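Local coordinates for protein putative ring-cleaving dioxygenase MhqO (Bacillus subtilis subsp. subtilis, PDB 3OAJ) that is a putative extradiol ring-cleaving dioxygenase that probably binds one iron(II) ion and may contribute to the breakdown of aromatic compounds, at residues E162-T167 with L203-R208; E110-Q115 with F186-S191; E21-Y26 with F307-L312; L32-Q37 with Y47-G52. All blocks are in the same frame, centred on the assembly; numbering follows the deposited sequence.

Contact 1: E162-T167 with L203-R208; sequences EQPDKT and LTPIGR
With chi1 at -70° and the chain extended beyond CG, E162 carries its carboxylate out to R208, whose own chain bends at chi2 and meets it crosswise, nearly at a right angle. The carboxylate presses on the aliphatic part of the arginine: E162 OE2 lies 3.3 Å from R208 CG. The charged ends meet less closely. E162 OE1 sits above one face of the guanidinium, toward its rim, and 3.7 Å from R208 NH1, a long salt bridge in which no N-H points at the oxygen. Both side chains are at the surface, so the attraction is probably modest. The contact sets the start of helix 164-174, with Q163 at its N-cap position, against the loop that follows strand 198-202 in the second vicinal-oxygen-chelate (VOC) module. P164, the first residue of the helix and a buried one, sets CG 3.7 Å from L203 O, while its CB faces L203 CD2 at 4.3 Å. Its CD meets P205 CG at 4.1 Å, the two side chains crossing at a slant. D77, just before strand 79-87 of the first VOC module, touches both E162 and P205 and accepts a hydrogen bond from I206 N.

Contact 2: E110-Q115 with F186-S191; sequences ERFGEQ and FVRYRS
R188 reaches across to E114 and lies over the ring of F112. Its NH1 gives E114 OE1 a hydrogen bond of 3.0 Å with an N-H...O angle of 161°, part of a salt bridge. The oxygen lies close to the guanidinium plane, yet the nitrogen approaches it from above the carboxylate plane, 47° out. The other donors of R188 are also taken: NE pairs with D200 and NH2 with the hydroxyl of Y116. E114 OE2 in turn binds R132, so both carboxylate oxygens are engaged.

The same arginine covers F112. With chi3 at -78°, its bent chain runs antiparallel to the phenylalanine side chain, and CB sits over the ring face, 3.9 Å from the F112 centroid in a CH-pi contact. Farther out the guanidinium, not far from parallel to the ring, brings NE to 3.5 Å from F112 CD2. At the ring edge F112 CE2 touches F186 CB at 4.0 Å, and the backbone F112 N donates to E183.

R111 NE comes to 3.6 Å from R188 NH2; the two arginines gather round D200, which bonds to both, and R111 also pairs with E128. The aliphatic R111 CD rests 3.9 Å from F186 CE2.

R111 to E114 form a type I' turn, closed by backbone bonds between R111 and E114. Without backbone pairing, side chains thus bridge this hairpin of the first VOC module and strand 186-190 of the second, far apart in the strand order of one eight-stranded sheet, as in paired βαβββ modules.

Contact 3: E21-Y26 with F307-L312; sequences ENTDFY and FEVREL
The C-terminal tail 307-312 runs in irregular conformation past helix 19-29, with T23 and V309 nearest in the backbone at 6.3 Å between CA atoms. The main bond is between D24 and R310. The arginine grips the carboxylate side-on with two nitrogens: NE donates to D24 OD1 at 3.1 Å and NH2 to D24 OD2 at 2.9 Å, the latter almost straight at 174°. OD2 uses its syn lone pair, and OD1 is also met on the syn side, slightly out of plane. The two bonds hold carboxylate and guanidinium nearly coplanar, 20° apart. R310 arrives at this edge with its chain extended from CG to NE, after a chi1 of 53° that sets CG between backbone N and carbonyl carbon. A water bonded to D24 OD1 also accepts from R310 N, tying the tail's backbone to the same carboxylate.

Next along the helix, T23 meets apolar groups. Its CG2 packs against V309 CG2 at 3.8 Å, while OG1 lies 3.4 Å from F307 CE1 and is itself hydrogen-bonded to the backbone O of P19. Beyond D24, L312 CD1 touches the carbonyl oxygen D24 O at 3.4 Å. Q20, in the same helix, bonds to E308 O, and the F307 ring stands edge-to-face with that of Y47.

The C-terminal tail is thus laid beside the helix of a βαβββ unit in the first VOC module, where N22 and T23 also touch strand 47-52.

Contact 4: L32-Q37 with Y47-G52; sequences LRLVKQ and YHLYFG
R33 and G52 exchange two backbone hydrogen bonds, N to O both ways, at 2.9 Å each, and Y50 N donates to K36 O, joining the antiparallel strands 33-39 and 47-52 into a hairpin. Between these bonds the register slips by one residue: Y50 O accepts from V35 N at 2.8 Å and from K36 N at 3.3 Å, so V35 and K36 share one partner in a classic beta bulge. F51 CA lies 3.1 Å from R33 O, a CA-H...O contact beside the regular bonds.

Apolar contacts are made on the face carrying L34, Q37, L49 and F51. In L34, chi1 of 179° and chi2 of 61° together bring CD1 over the face of the F51 ring, 3.9 Å from the centroid and 14° off the ring normal. The same methyl reaches L49 CB, and Q37 CB meets L49 CD2. N22 and T23 of helix 19-29 pack on L49 and F51, and V309 of the tail on L34. On the other face K36 CB packs against Y50 CD1 at 3.8 Å. The bulge residue V35 touches Y50 CB with its CG2.

Polar ends turn to outside partners: K36 NZ binds D277 and E278, R33 the carbonyl oxygens of E54 and Q280, and H48 NE2 the hydroxyl of T63. The H48 side chain is about 6 Å from the bound zinc ion, and that of Y50 about 5 Å from the metal ligand H11. The chemistry implies a strand pair held by backbone bonds and apolar packing, its buried charged ends satisfied by residues elsewhere.

In the fold
Contact 4 is the buried one, a beta hairpin held by backbone bonds and apolar packing near the metal site; contacts 1 and 3 lie at the surface, and contact 2 is partly buried. Contacts 3 and 4 adjoin, their centres about 11 Å apart: F307 meets Y47, V309 meets L34, and helix 19-29 lies beside the hairpin. Contacts 1 and 2 touch through L203 on F186 and V187, and sit across the chain's centre from contact 4. Charge is used differently: a long, off-plane salt bridge in contact 1, a branched network in contact 2, a side-on pair in contact 3. Of the four, contact 2 links the two VOC modules.

Contact 1: E162-T167 with L203-R208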
# COMPACT_ATOMS: atom_id res chain seq x y z
N GLU A 162 -14.23 -12.18 -3.72
CA GLU A 162 -15.02 -13.26 -4.31
C GLU A 162 -16.30 -13.51 -3.51
O GLU A 162 -17.27 -14.03 -4.04
CB GLU A 162 -14.22 -14.56 -4.41
CG GLU A 162 -13.09 -14.53 -5.43
CD GLU A 162 -12.44 -15.89 -5.61
OE1 GLU A 162 -13.06 -16.91 -5.24
OE2 GLU A 162 -11.32 -15.92 -6.15
N GLN A 163 -16.28 -13.14 -2.23
CA GLN A 163 -17.41 -13.35 -1.31
C GLN A 163 -17.62 -12.12 -0.42
O GLN A 163 -17.25 -12.13 0.75
CB GLN A 163 -17.18 -14.58 -0.44
CG GLN A 163 -17.16 -15.90 -1.19
CD GLN A 163 -17.28 -17.06 -0.23
OE1 GLN A 163 -18.36 -17.31 0.32
NE2 GLN A 163 -16.18 -17.75 0.01
N PRO A 164 -18.20 -11.05 -0.99
CA PRO A 164 -18.26 -9.77 -0.27
C PRO A 164 -18.98 -9.84 1.09
O PRO A 164 -18.60 -9.10 1.99
CB PRO A 164 -19.02 -8.86 -1.24
CG PRO A 164 -18.78 -9.45 -2.58
CD PRO A 164 -18.69 -10.93 -2.37
N ASP A 165 -19.98 -10.71 1.25
CA ASP A 165 -20.67 -10.84 2.54
C ASP A 165 -19.69 -11.29 3.63
O ASP A 165 -19.72 -10.79 4.76
CB ASP A 165 -21.87 -11.80 2.46
CG ASP A 165 -23.02 -11.26 1.61
OD1 ASP A 165 -23.08 -10.04 1.34
OD2 ASP A 165 -23.88 -12.07 1.21
N LYS A 166 -18.80 -12.21 3.28
CA LYS A 166 -17.81 -12.74 4.21
C LYS A 166 -16.73 -11.71 4.52
O LYS A 166 -16.35 -11.56 5.68
CB LYS A 166 -17.19 -14.05 3.69
CG LYS A 166 -18.20 -15.19 3.52
CD LYS A 166 -17.64 -16.48 4.07
CE LYS A 166 -18.67 -17.61 4.04
NZ LYS A 166 -18.50 -18.48 2.84
N THR A 167 -16.25 -11.01 3.50
CA THR A 167 -15.28 -9.92 3.71
C THR A 167 -15.86 -8.81 4.59
O THR A 167 -15.17 -8.32 5.49
CB THR A 167 -14.75 -9.35 2.37
OG1 THR A 167 -14.32 -10.45 1.55
CG2 THR A 167 -13.61 -8.38 2.61
N LEU A 203 -19.68 -4.69 -3.94
CA LEU A 203 -20.68 -5.66 -3.51
C LEU A 203 -21.02 -6.71 -4.56
O LEU A 203 -21.62 -7.73 -4.23
CB LEU A 203 -21.93 -4.95 -2.99
CG LEU A 203 -21.67 -4.35 -1.60
CD1 LEU A 203 -22.77 -3.39 -1.23
CD2 LEU A 203 -21.50 -5.42 -0.53
N THR A 204 -20.64 -6.45 -5.80
CA THR A 204 -20.87 -7.42 -6.86
C THR A 204 -19.54 -7.92 -7.44
O THR A 204 -18.75 -7.12 -7.95
CB THR A 204 -21.80 -6.88 -7.98
OG1 THR A 204 -21.19 -5.77 -8.64
CG2 THR A 204 -23.16 -6.47 -7.42
N PRO A 205 -19.29 -9.24 -7.33
CA PRO A 205 -18.11 -9.88 -7.94
C PRO A 205 -18.00 -9.59 -9.44
O PRO A 205 -19.00 -9.68 -10.16
CB PRO A 205 -18.36 -11.37 -7.70
CG PRO A 205 -19.19 -11.42 -6.46
CD PRO A 205 -20.06 -10.19 -6.50
N ILE A 206 -16.80 -9.25 -9.89
CA ILE A 206 -16.52 -8.96 -11.31
C ILE A 206 -15.67 -10.02 -12.01
O ILE A 206 -15.10 -9.76 -13.08
CB ILE A 206 -15.84 -7.57 -11.52
CG1 ILE A 206 -14.51 -7.48 -10.74
CG2 ILE A 206 -16.81 -6.44 -11.17
CD1 ILE A 206 -13.49 -6.56 -11.37
N GLY A 207 -15.57 -11.20 -11.41
CA GLY A 207 -14.73 -12.26 -11.95
C GLY A 207 -13.34 -12.24 -11.34
O GLY A 207 -12.79 -11.18 -11.05
N ARG A 208 -12.78 -13.43 -11.16
CA ARG A 208 -11.50 -13.60 -10.47
C ARG A 208 -10.33 -12.92 -11.18
O ARG A 208 -10.26 -12.90 -12.41
CB ARG A 208 -11.21 -15.09 -10.26
CG ARG A 208 -12.21 -15.79 -9.34
CD ARG A 208 -12.50 -17.20 -9.80
NE ARG A 208 -13.87 -17.62 -9.46
CZ ARG A 208 -14.18 -18.60 -8.62
NH1 ARG A 208 -13.22 -19.32 -8.03
NH2 ARG A 208 -15.45 -18.89 -8.39

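Contact 2: E110-Q115 with F186-S191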
# COMPACT_ATOMS: atom_id res chain seq x y z
N GLU A 110 -17.51 10.43 -8.43
CA GLU A 110 -17.99 10.81 -7.11
C GLU A 110 -18.58 9.59 -6.43
O GLU A 110 -19.29 8.83 -7.06
CB GLU A 110 -19.07 11.90 -7.21
CG GLU A 110 -19.62 12.35 -5.85
CD GLU A 110 -20.32 13.70 -5.87
OE1 GLU A 110 -20.44 14.31 -6.95
OE2 GLU A 110 -20.75 14.16 -4.78
N ARG A 111 -18.25 9.41 -5.15
CA ARG A 111 -19.03 8.49 -4.31
C ARG A 111 -18.99 8.95 -2.87
O ARG A 111 -18.03 9.56 -2.43
CB ARG A 111 -18.56 7.03 -4.45
CG ARG A 111 -17.16 6.76 -3.94
CD ARG A 111 -16.75 5.30 -4.19
NE ARG A 111 -15.49 4.99 -3.53
CZ ARG A 111 -14.28 5.26 -4.01
NH1 ARG A 111 -14.09 5.84 -5.19
NH2 ARG A 111 -13.23 4.92 -3.27
N PHE A 112 -20.05 8.63 -2.13
CA PHE A 112 -20.19 9.04 -0.73
C PHE A 112 -19.91 10.54 -0.51
O PHE A 112 -19.33 10.93 0.50
CB PHE A 112 -19.31 8.17 0.19
CG PHE A 112 -19.72 6.72 0.24
CD1 PHE A 112 -20.75 6.28 1.09
CD2 PHE A 112 -19.06 5.78 -0.55
CE1 PHE A 112 -21.11 4.93 1.14
CE2 PHE A 112 -19.41 4.44 -0.51
CZ PHE A 112 -20.45 4.01 0.33
N GLY A 113 -20.33 11.36 -1.47
CA GLY A 113 -20.21 12.82 -1.37
C GLY A 113 -18.80 13.34 -1.59
O GLY A 113 -18.54 14.53 -1.41
N GLU A 114 -17.89 12.44 -1.98
CA GLU A 114 -16.51 12.84 -2.24
C GLU A 114 -16.15 12.72 -3.70
O GLU A 114 -16.59 11.80 -4.40
CB GLU A 114 -15.52 12.01 -1.41
CG GLU A 114 -15.67 12.15 0.10
CD GLU A 114 -14.66 11.33 0.87
OE1 GLU A 114 -14.56 10.11 0.62
OE2 GLU A 114 -13.97 11.89 1.74
N GLN A 115 -15.30 13.63 -4.15
CA GLN A 115 -14.80 13.59 -5.52
C GLN A 115 -13.42 12.94 -5.59
O GLN A 115 -12.54 13.21 -4.77
CB GLN A 115 -14.78 15.00 -6.13
CG GLN A 115 -16.18 15.56 -6.46
CD GLN A 115 -16.16 16.98 -7.02
OE1 GLN A 115 -15.09 17.59 -7.19
NE2 GLN A 115 -17.34 17.53 -7.30
N PHE A 186 -21.18 -0.20 -3.56
CA PHE A 186 -20.19 -0.25 -2.49
C PHE A 186 -20.78 -0.28 -1.09
O PHE A 186 -21.82 0.31 -0.85
CB PHE A 186 -19.26 0.96 -2.56
CG PHE A 186 -18.47 1.05 -3.84
CD1 PHE A 186 -17.41 0.17 -4.07
CD2 PHE A 186 -18.79 2.00 -4.79
CE1 PHE A 186 -16.66 0.25 -5.27
CE2 PHE A 186 -18.07 2.08 -5.99
CZ PHE A 186 -17.00 1.21 -6.22
N VAL A 187 -20.10 -0.98 -0.19
CA VAL A 187 -20.27 -0.72 1.24
C VAL A 187 -18.97 -0.11 1.74
O VAL A 187 -17.87 -0.53 1.34
CB VAL A 187 -20.72 -1.97 2.04
CG1 VAL A 187 -19.71 -3.10 1.92
CG2 VAL A 187 -20.99 -1.62 3.51
N ARG A 188 -19.10 0.91 2.59
CA ARG A 188 -17.94 1.64 3.12
C ARG A 188 -17.75 1.38 4.61
O ARG A 188 -18.72 1.39 5.38
CB ARG A 188 -18.11 3.14 2.89
CG ARG A 188 -17.01 4.01 3.52
CD ARG A 188 -17.01 5.42 2.95
NE ARG A 188 -16.38 5.42 1.63
CZ ARG A 188 -15.93 6.50 1.00
NH1 ARG A 188 -16.05 7.70 1.57
NH2 ARG A 188 -15.35 6.38 -0.19
N TYR A 189 -16.50 1.16 4.98
CA TYR A 189 -16.06 0.96 6.33
C TYR A 189 -14.99 1.96 6.73
O TYR A 189 -14.26 2.40 5.91
CB TYR A 189 -15.53 -0.49 6.49
CG TYR A 189 -16.62 -1.52 6.46
CD1 TYR A 189 -17.36 -1.72 7.56
CD2 TYR A 189 -16.91 -2.27 5.36
CE1 TYR A 189 -18.34 -2.58 7.60
CE2 TYR A 189 -17.96 -3.17 5.41
CZ TYR A 189 -18.65 -3.29 6.55
OH TYR A 189 -19.64 -4.14 6.75
N ARG A 190 -14.92 2.31 8.00
CA ARG A 190 -13.91 3.26 8.48
C ARG A 190 -13.20 2.65 9.68
O ARG A 190 -13.85 2.15 10.61
CB ARG A 190 -14.59 4.59 8.84
CG ARG A 190 -13.74 5.60 9.57
CD ARG A 190 -14.46 6.94 9.69
NE ARG A 190 -14.37 7.71 8.46
CZ ARG A 190 -13.39 8.58 8.20
NH1 ARG A 190 -12.43 8.78 9.10
NH2 ARG A 190 -13.38 9.25 7.05
N SER A 191 -11.87 2.69 9.67
CA SER A 191 -11.08 2.30 10.84
C SER A 191 -10.84 3.52 11.71
O SER A 191 -11.16 4.63 11.29
CB SER A 191 -9.76 1.64 10.41
OG SER A 191 -8.95 2.52 9.68

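Contact 3: E21-Y26 with F307-L312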
# COMPACT_ATOMS: atom_id res chain seq x y z
N GLU A 21 11.12 2.85 -13.85
CA GLU A 21 9.77 3.31 -14.22
C GLU A 21 8.88 3.46 -12.99
O GLU A 21 8.18 4.47 -12.82
CB GLU A 21 9.15 2.32 -15.21
CG GLU A 21 9.86 2.28 -16.54
CD GLU A 21 9.31 1.19 -17.46
OE1 GLU A 21 8.26 0.58 -17.14
OE2 GLU A 21 9.95 0.97 -18.53
N ASN A 22 8.93 2.47 -12.11
CA ASN A 22 8.21 2.50 -10.84
C ASN A 22 8.61 3.74 -10.03
O ASN A 22 7.76 4.52 -9.60
CB ASN A 22 8.52 1.21 -10.08
CG ASN A 22 7.90 1.15 -8.69
OD1 ASN A 22 8.61 1.00 -7.70
ND2 ASN A 22 6.58 1.22 -8.62
N THR A 23 9.91 3.96 -9.88
CA THR A 23 10.40 5.08 -9.09
C THR A 23 10.05 6.43 -9.73
O THR A 23 9.68 7.38 -9.02
CB THR A 23 11.93 4.94 -8.85
OG1 THR A 23 12.18 3.71 -8.15
CG2 THR A 23 12.49 6.11 -8.06
N ASP A 24 10.22 6.53 -11.05
CA ASP A 24 9.87 7.78 -11.73
C ASP A 24 8.41 8.13 -11.49
O ASP A 24 8.07 9.31 -11.39
CB ASP A 24 10.15 7.69 -13.23
CG ASP A 24 11.63 7.78 -13.57
OD1 ASP A 24 12.45 8.18 -12.71
OD2 ASP A 24 11.96 7.44 -14.72
N PHE A 25 7.54 7.13 -11.35
CA PHE A 25 6.14 7.45 -11.07
C PHE A 25 5.91 7.83 -9.60
O PHE A 25 5.41 8.92 -9.29
CB PHE A 25 5.20 6.33 -11.50
CG PHE A 25 3.76 6.78 -11.55
CD1 PHE A 25 3.29 7.52 -12.62
CD2 PHE A 25 2.86 6.45 -10.51
CE1 PHE A 25 1.98 7.96 -12.67
CE2 PHE A 25 1.54 6.88 -10.56
CZ PHE A 25 1.10 7.62 -11.65
N TYR A 26 6.30 6.93 -8.68
CA TYR A 26 5.98 7.11 -7.27
C TYR A 26 6.75 8.23 -6.59
O TYR A 26 6.18 8.99 -5.81
CB TYR A 26 5.99 5.77 -6.50
CG TYR A 26 4.79 4.95 -6.92
CD1 TYR A 26 3.58 5.06 -6.23
CD2 TYR A 26 4.85 4.10 -8.03
CE1 TYR A 26 2.47 4.38 -6.62
CE2 TYR A 26 3.72 3.40 -8.44
CZ TYR A 26 2.54 3.54 -7.72
OH TYR A 26 1.42 2.85 -8.10
N PHE A 307 19.11 2.05 -10.67
CA PHE A 307 18.08 3.06 -10.84
C PHE A 307 18.36 4.21 -9.90
O PHE A 307 19.08 4.05 -8.91
CB PHE A 307 16.66 2.47 -10.62
CG PHE A 307 16.31 2.21 -9.17
CD1 PHE A 307 15.62 3.16 -8.43
CD2 PHE A 307 16.65 1.01 -8.57
CE1 PHE A 307 15.29 2.93 -7.10
CE2 PHE A 307 16.33 0.77 -7.23
CZ PHE A 307 15.67 1.73 -6.50
N GLU A 308 17.82 5.38 -10.21
CA GLU A 308 17.98 6.52 -9.32
C GLU A 308 16.66 7.24 -9.05
O GLU A 308 15.77 7.29 -9.91
CB GLU A 308 19.07 7.48 -9.82
CG GLU A 308 18.68 8.42 -10.95
CD GLU A 308 19.69 9.56 -11.18
OE1 GLU A 308 19.40 10.46 -12.00
OE2 GLU A 308 20.76 9.55 -10.53
N VAL A 309 16.54 7.76 -7.84
CA VAL A 309 15.42 8.61 -7.50
C VAL A 309 15.76 9.96 -8.10
O VAL A 309 16.78 10.56 -7.75
CB VAL A 309 15.26 8.71 -5.97
CG1 VAL A 309 14.20 9.75 -5.58
CG2 VAL A 309 14.91 7.33 -5.38
N ARG A 310 14.93 10.43 -9.02
CA ARG A 310 15.22 11.67 -9.73
C ARG A 310 13.99 12.55 -9.92
O ARG A 310 12.88 12.06 -10.09
CB ARG A 310 15.88 11.38 -11.09
CG ARG A 310 15.10 10.41 -11.97
CD ARG A 310 15.87 9.98 -13.19
NE ARG A 310 15.07 9.07 -14.00
CZ ARG A 310 15.47 8.47 -15.11
NH1 ARG A 310 16.69 8.67 -15.60
NH2 ARG A 310 14.64 7.67 -15.76
N GLU A 311 14.21 13.85 -9.85
CA GLU A 311 13.16 14.80 -10.17
C GLU A 311 12.96 14.82 -11.68
O GLU A 311 13.92 14.77 -12.45
CB GLU A 311 13.48 16.19 -9.61
CG GLU A 311 13.40 16.26 -8.08
CD GLU A 311 13.70 17.65 -7.53
OE1 GLU A 311 14.28 18.47 -8.26
OE2 GLU A 311 13.36 17.90 -6.35
N LEU A 312 11.69 14.85 -12.08
CA LEU A 312 11.33 14.95 -13.48
C LEU A 312 10.96 16.41 -13.73
O LEU A 312 10.80 16.84 -14.86
CB LEU A 312 10.15 14.03 -13.82
CG LEU A 312 10.11 12.61 -13.23
CD1 LEU A 312 8.78 11.94 -13.50
CD2 LEU A 312 11.24 11.73 -13.76
O HOH W 1 12.46 9.24 -10.05

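Contact 4: L32-Q37 with Y47-G52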
# COMPACT_ATOMS: atom_id res chain seq x y z
N LEU A 32 6.40 10.82 -3.55
CA LEU A 32 6.63 10.00 -2.35
C LEU A 32 8.12 9.76 -2.15
O LEU A 32 8.90 9.78 -3.11
CB LEU A 32 5.89 8.66 -2.43
CG LEU A 32 4.37 8.70 -2.65
CD1 LEU A 32 3.80 7.29 -2.59
CD2 LEU A 32 3.68 9.62 -1.65
N ARG A 33 8.50 9.56 -0.90
CA ARG A 33 9.89 9.30 -0.55
C ARG A 33 10.15 7.82 -0.66
O ARG A 33 9.36 7.02 -0.16
CB ARG A 33 10.16 9.78 0.87
CG ARG A 33 11.56 9.42 1.33
CD ARG A 33 11.90 9.95 2.71
NE ARG A 33 13.30 9.68 3.00
CZ ARG A 33 13.92 10.02 4.13
NH1 ARG A 33 13.26 10.65 5.10
NH2 ARG A 33 15.22 9.74 4.27
N LEU A 34 11.26 7.46 -1.30
CA LEU A 34 11.75 6.10 -1.24
C LEU A 34 12.41 5.94 0.11
O LEU A 34 13.51 6.45 0.33
CB LEU A 34 12.76 5.82 -2.37
CG LEU A 34 13.37 4.40 -2.38
CD1 LEU A 34 12.30 3.35 -2.55
CD2 LEU A 34 14.45 4.25 -3.44
N VAL A 35 11.71 5.28 1.03
CA VAL A 35 12.17 5.15 2.41
C VAL A 35 13.02 3.91 2.65
O VAL A 35 13.72 3.83 3.65
CB VAL A 35 11.02 5.24 3.46
CG1 VAL A 35 10.37 6.61 3.40
CG2 VAL A 35 10.00 4.13 3.27
N LYS A 36 12.95 2.93 1.75
CA LYS A 36 13.78 1.72 1.91
C LYS A 36 13.95 1.01 0.58
O LYS A 36 12.98 0.73 -0.13
CB LYS A 36 13.16 0.77 2.95
CG LYS A 36 14.07 -0.39 3.40
CD LYS A 36 15.31 0.12 4.14
CE LYS A 36 14.94 1.03 5.29
NZ LYS A 36 16.15 1.47 6.06
N GLN A 37 15.21 0.72 0.24
CA GLN A 37 15.47 -0.20 -0.84
C GLN A 37 16.12 -1.42 -0.25
O GLN A 37 17.16 -1.35 0.43
CB GLN A 37 16.31 0.39 -1.98
CG GLN A 37 17.57 1.04 -1.58
CD GLN A 37 18.42 1.37 -2.78
OE1 GLN A 37 18.91 0.48 -3.49
NE2 GLN A 37 18.58 2.67 -3.03
N TYR A 47 14.33 -6.66 -6.14
CA TYR A 47 14.14 -5.53 -5.24
C TYR A 47 12.85 -5.65 -4.47
O TYR A 47 11.86 -6.19 -4.95
CB TYR A 47 14.03 -4.23 -6.02
CG TYR A 47 15.32 -3.59 -6.48
CD1 TYR A 47 16.24 -3.09 -5.55
CD2 TYR A 47 15.58 -3.42 -7.84
CE1 TYR A 47 17.42 -2.47 -5.99
CE2 TYR A 47 16.75 -2.81 -8.28
CZ TYR A 47 17.66 -2.32 -7.35
OH TYR A 47 18.82 -1.71 -7.77
N HIS A 48 12.86 -5.07 -3.28
CA HIS A 48 11.65 -4.71 -2.59
C HIS A 48 11.82 -3.25 -2.23
O HIS A 48 12.70 -2.92 -1.44
CB HIS A 48 11.45 -5.55 -1.33
CG HIS A 48 10.08 -5.43 -0.73
ND1 HIS A 48 9.74 -5.99 0.48
CD2 HIS A 48 8.97 -4.77 -1.16
CE1 HIS A 48 8.47 -5.72 0.75
NE2 HIS A 48 7.98 -4.98 -0.23
N LEU A 49 11.00 -2.39 -2.83
CA LEU A 49 11.08 -0.94 -2.63
C LEU A 49 9.90 -0.47 -1.79
O LEU A 49 8.76 -0.88 -2.03
CB LEU A 49 11.08 -0.19 -3.97
CG LEU A 49 12.12 -0.62 -5.00
CD1 LEU A 49 11.98 0.29 -6.23
CD2 LEU A 49 13.54 -0.55 -4.43
N TYR A 50 10.17 0.40 -0.83
CA TYR A 50 9.13 0.98 0.03
C TYR A 50 9.12 2.49 -0.15
O TYR A 50 10.16 3.16 0.01
CB TYR A 50 9.41 0.68 1.49
CG TYR A 50 9.36 -0.77 1.95
CD1 TYR A 50 10.47 -1.60 1.85
CD2 TYR A 50 8.22 -1.26 2.59
CE1 TYR A 50 10.45 -2.91 2.35
CE2 TYR A 50 8.18 -2.57 3.07
CZ TYR A 50 9.29 -3.39 2.94
OH TYR A 50 9.25 -4.67 3.45
N PHE A 51 7.95 3.01 -0.51
CA PHE A 51 7.74 4.46 -0.63
C PHE A 51 6.73 4.89 0.42
O PHE A 51 5.83 4.13 0.80
CB PHE A 51 7.17 4.82 -2.01
CG PHE A 51 8.11 4.54 -3.17
CD1 PHE A 51 8.93 5.54 -3.68
CD2 PHE A 51 8.16 3.27 -3.76
CE1 PHE A 51 9.78 5.29 -4.75
CE2 PHE A 51 9.03 3.01 -4.83
CZ PHE A 51 9.83 4.02 -5.33
N GLY A 52 6.85 6.13 0.89
CA GLY A 52 5.87 6.64 1.83
C GLY A 52 6.01 8.14 2.02
O GLY A 52 6.58 8.83 1.17